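Local coordinates for protein 6-phospho-alpha-glucosidase (Merdibacter massiliensis, PDB 6VC6) that probably hydrolyses 6-phospho-alpha-glucosides, binding NAD and a manganese ion as glycoside hydrolase family 4 enzymes do, at residues E73-M78 against I127-Q132. Sequence-based numbering, arbitrary orientation.
Sequences EAYKDM and IESIHQ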
ATOM      1  N   GLU A  73     -15.018  20.759  -6.080  1.00 49.85           N
ATOM      2  CA  GLU A  73     -15.105  20.239  -7.441  1.00 49.30           C
ATOM      3  C   GLU A  73     -14.789  18.750  -7.496  1.00 48.65           C
ATOM      4  O   GLU A  73     -15.321  18.034  -8.352  1.00 50.22           O
ATOM      5  CB  GLU A  73     -14.151  21.002  -8.361  1.00 52.48           C
ATOM      6  CG  GLU A  73     -14.591  22.411  -8.709  1.00 63.07           C
ATOM      7  CD  GLU A  73     -13.673  23.065  -9.724  1.00 69.72           C
ATOM      8  OE1 GLU A  73     -12.753  22.381 -10.220  1.00 64.28           O
ATOM      9  OE2 GLU A  73     -13.870  24.261 -10.025  1.00 75.98           O
ATOM     10  N   ALA A  74     -13.935  18.267  -6.594  1.00 49.57           N
ATOM     11  CA  ALA A  74     -13.448  16.897  -6.691  1.00 47.06           C
ATOM     12  C   ALA A  74     -14.408  15.894  -6.062  1.00 42.74           C
ATOM     13  O   ALA A  74     -14.648  14.824  -6.632  1.00 42.59           O
ATOM     14  CB  ALA A  74     -12.070  16.786  -6.040  1.00 42.36           C
ATOM     15  N   TYR A  75     -14.972  16.220  -4.900  1.00 40.89           N
ATOM     16  CA  TYR A  75     -15.658  15.237  -4.072  1.00 44.64           C
ATOM     17  C   TYR A  75     -17.177  15.283  -4.188  1.00 43.17           C
ATOM     18  O   TYR A  75     -17.853  14.466  -3.556  1.00 45.83           O
ATOM     19  CB  TYR A  75     -15.254  15.421  -2.606  1.00 42.68           C
ATOM     20  CG  TYR A  75     -13.760  15.364  -2.370  1.00 42.82           C
ATOM     21  CD1 TYR A  75     -12.947  14.539  -3.136  1.00 43.78           C
ATOM     22  CD2 TYR A  75     -13.164  16.137  -1.382  1.00 37.73           C
ATOM     23  CE1 TYR A  75     -11.582  14.485  -2.925  1.00 42.48           C
ATOM     24  CE2 TYR A  75     -11.800  16.089  -1.162  1.00 41.99           C
ATOM     25  CZ  TYR A  75     -11.014  15.261  -1.937  1.00 43.98           C
ATOM     26  OH  TYR A  75      -9.656  15.210  -1.723  1.00 43.30           O
ATOM     27  N   LYS A  76     -17.732  16.201  -4.972  1.00 43.71           N
ATOM     28  CA  LYS A  76     -19.181  16.324  -5.066  1.00 48.79           C
ATOM     29  C   LYS A  76     -19.746  15.272  -6.013  1.00 46.50           C
ATOM     30  O   LYS A  76     -19.281  15.131  -7.150  1.00 44.70           O
ATOM     31  CB  LYS A  76     -19.570  17.725  -5.535  1.00 44.13           C
ATOM     32  CG  LYS A  76     -19.857  18.692  -4.399  1.00 54.16           C
ATOM     33  CD  LYS A  76     -20.870  19.748  -4.808  1.00 56.78           C
ATOM     34  CE  LYS A  76     -20.187  20.955  -5.427  1.00 65.52           C
ATOM     35  NZ  LYS A  76     -19.496  21.783  -4.401  1.00 71.24           N
ATOM     36  N   ASP A  77     -20.749  14.533  -5.535  1.00 48.80           N
ATOM     37  CA  ASP A  77     -21.466  13.531  -6.327  1.00 50.59           C
ATOM     38  C   ASP A  77     -20.503  12.492  -6.909  1.00 52.68           C
ATOM     39  O   ASP A  77     -20.408  12.296  -8.122  1.00 51.06           O
ATOM     40  CB  ASP A  77     -22.294  14.201  -7.430  1.00 54.12           C
ATOM     41  CG  ASP A  77     -23.276  13.247  -8.084  1.00 71.65           C
ATOM     42  OD1 ASP A  77     -23.119  12.964  -9.290  1.00 77.58           O
ATOM     43  OD2 ASP A  77     -24.204  12.779  -7.392  1.00 76.35           O
HETATM   44  N   MSE A  78     -19.785  11.825  -6.012  1.00 47.62           N
HETATM   45  CA  MSE A  78     -18.830  10.802  -6.415  1.00 44.12           C
HETATM   46  C   MSE A  78     -19.269   9.418  -5.950  1.00 44.72           C
HETATM   47  O   MSE A  78     -19.830   9.267  -4.864  1.00 41.45           O
HETATM   48  CB  MSE A  78     -17.438  11.121  -5.868  1.00 49.34           C
HETATM   49  CG  MSE A  78     -16.747  12.278  -6.571  1.00 43.45           C
HETATM   50 SE   MSE A  78     -16.161  11.820  -8.373  1.00 57.18          SE
HETATM   51  CE  MSE A  78     -16.694  13.456  -9.290  1.00 52.57           C
ATOM     52  N   ILE A 127      -6.798  11.774   7.633  1.00 39.55           N
ATOM     53  CA  ILE A 127      -7.981  12.125   8.413  1.00 40.31           C
ATOM     54  C   ILE A 127      -8.541  13.468   7.958  1.00 38.47           C
ATOM     55  O   ILE A 127      -9.762  13.655   7.879  1.00 41.25           O
ATOM     56  CB  ILE A 127      -7.643  12.117   9.915  1.00 40.47           C
ATOM     57  CG1 ILE A 127      -7.451  10.677  10.397  1.00 40.05           C
ATOM     58  CG2 ILE A 127      -8.723  12.821  10.723  1.00 41.19           C
ATOM     59  CD1 ILE A 127      -6.975  10.561  11.821  1.00 37.84           C
ATOM     60  N   GLU A 128      -7.659  14.417   7.633  1.00 41.27           N
ATOM     61  CA  GLU A 128      -8.115  15.700   7.110  1.00 40.99           C
ATOM     62  C   GLU A 128      -8.800  15.534   5.759  1.00 42.28           C
ATOM     63  O   GLU A 128      -9.795  16.209   5.471  1.00 40.83           O
ATOM     64  CB  GLU A 128      -6.934  16.665   6.999  1.00 42.19           C
ATOM     65  CG  GLU A 128      -7.313  18.082   6.598  1.00 50.78           C
ATOM     66  CD  GLU A 128      -6.110  18.908   6.177  1.00 64.95           C
ATOM     67  OE1 GLU A 128      -5.346  18.447   5.303  1.00 59.63           O
ATOM     68  OE2 GLU A 128      -5.926  20.016   6.725  1.00 64.57           O
ATOM     69  N   SER A 129      -8.287  14.631   4.921  1.00 39.78           N
ATOM     70  CA  SER A 129      -8.836  14.473   3.579  1.00 40.49           C
ATOM     71  C   SER A 129     -10.181  13.757   3.603  1.00 39.50           C
ATOM     72  O   SER A 129     -11.101  14.133   2.868  1.00 40.37           O
ATOM     73  CB  SER A 129      -7.844  13.721   2.692  1.00 37.50           C
ATOM     74  OG  SER A 129      -8.365  13.555   1.385  1.00 43.29           O
ATOM     75  N   ILE A 130     -10.314  12.720   4.433  1.00 36.87           N
ATOM     76  CA  ILE A 130     -11.572  11.981   4.495  1.00 40.52           C
ATOM     77  C   ILE A 130     -12.690  12.871   5.022  1.00 39.51           C
ATOM     78  O   ILE A 130     -13.833  12.799   4.553  1.00 37.56           O
ATOM     79  CB  ILE A 130     -11.410  10.709   5.347  1.00 33.10           C
ATOM     80  CG1 ILE A 130     -10.283   9.830   4.796  1.00 42.03           C
ATOM     81  CG2 ILE A 130     -12.726   9.936   5.408  1.00 37.49           C
ATOM     82  CD1 ILE A 130     -10.737   8.752   3.838  1.00 38.17           C
ATOM     83  N   HIS A 131     -12.381  13.728   6.001  1.00 39.35           N
ATOM     84  CA  HIS A 131     -13.387  14.650   6.520  1.00 39.97           C
ATOM     85  C   HIS A 131     -13.911  15.566   5.422  1.00 43.05           C
ATOM     86  O   HIS A 131     -15.109  15.867   5.373  1.00 40.57           O
ATOM     87  CB  HIS A 131     -12.805  15.469   7.672  1.00 39.95           C
ATOM     88  CG  HIS A 131     -12.868  14.778   8.998  1.00 42.01           C
ATOM     89  ND1 HIS A 131     -14.043  14.296   9.532  1.00 42.74           N
ATOM     90  CD2 HIS A 131     -11.899  14.489   9.899  1.00 40.67           C
ATOM     91  CE1 HIS A 131     -13.796  13.739  10.704  1.00 46.04           C
ATOM     92  NE2 HIS A 131     -12.502  13.843  10.950  1.00 41.43           N
ATOM     93  N   GLN A 132     -13.023  16.018   4.550  1.00 41.06           N
ATOM     94  CA  GLN A 132     -13.447  16.830   3.426  1.00 41.62           C
ATOM     95  C   GLN A 132     -14.345  16.054   2.483  1.00 44.48           C
ATOM     96  O   GLN A 132     -15.365  16.561   2.044  1.00 44.54           O
ATOM     97  CB  GLN A 132     -12.248  17.369   2.662  1.00 45.60           C
ATOM     98  CG  GLN A 132     -11.496  18.467   3.381  1.00 46.34           C
ATOM     99  CD  GLN A 132     -10.368  19.031   2.547  1.00 50.54           C
ATOM    100  OE1 GLN A 132      -9.956  18.440   1.565  1.00 50.82           O
ATOM    101  NE2 GLN A 132      -9.873  20.187   2.936  1.00 48.70           N
TER
HETATM  102  O   HOH W   1      -8.731  16.254   0.504  1.00 38.14           O
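Tyr75 reaches from the last turn of helix 71-75 to the flank of helix 113-136, where its ring lies against Gln132 and its hydroxyl faces Ser129 across a water. The closer-packed part lies at the ring: CD2 comes to 4.0 Å from the backbone C of Gln132, and Tyr75 CE2 lies 4.1 Å from CB and 4.0 Å from OE1 of Gln132. Ring and amide planes are turned 50° apart, so the two groups meet aslant without stacking. Phe38, Ile133 and, from strand 4-9, Cys7 and Val9 also pack against the Tyr75 side chain. Both helices belong to the NAD-binding Rossmann-like domain of the family 4 fold, helix 71-75 leading into strand 80-83 in the parallel part of its sheet, and the side chain of Ser129 is about 5 Å from the bound NAD. The polar end is looser. Tyr75 OH and Ser129 OG stand 3.8 Å apart, too far for a direct bond, and a water bridges them, 2.6 Å from Tyr75 OH in the plane of the ring and 2.9 Å from Ser129 OG. Gln132, its chain extended beyond CG (chi2 -176°), brings OE1 to accept a hydrogen bond of 2.7 Å from this water.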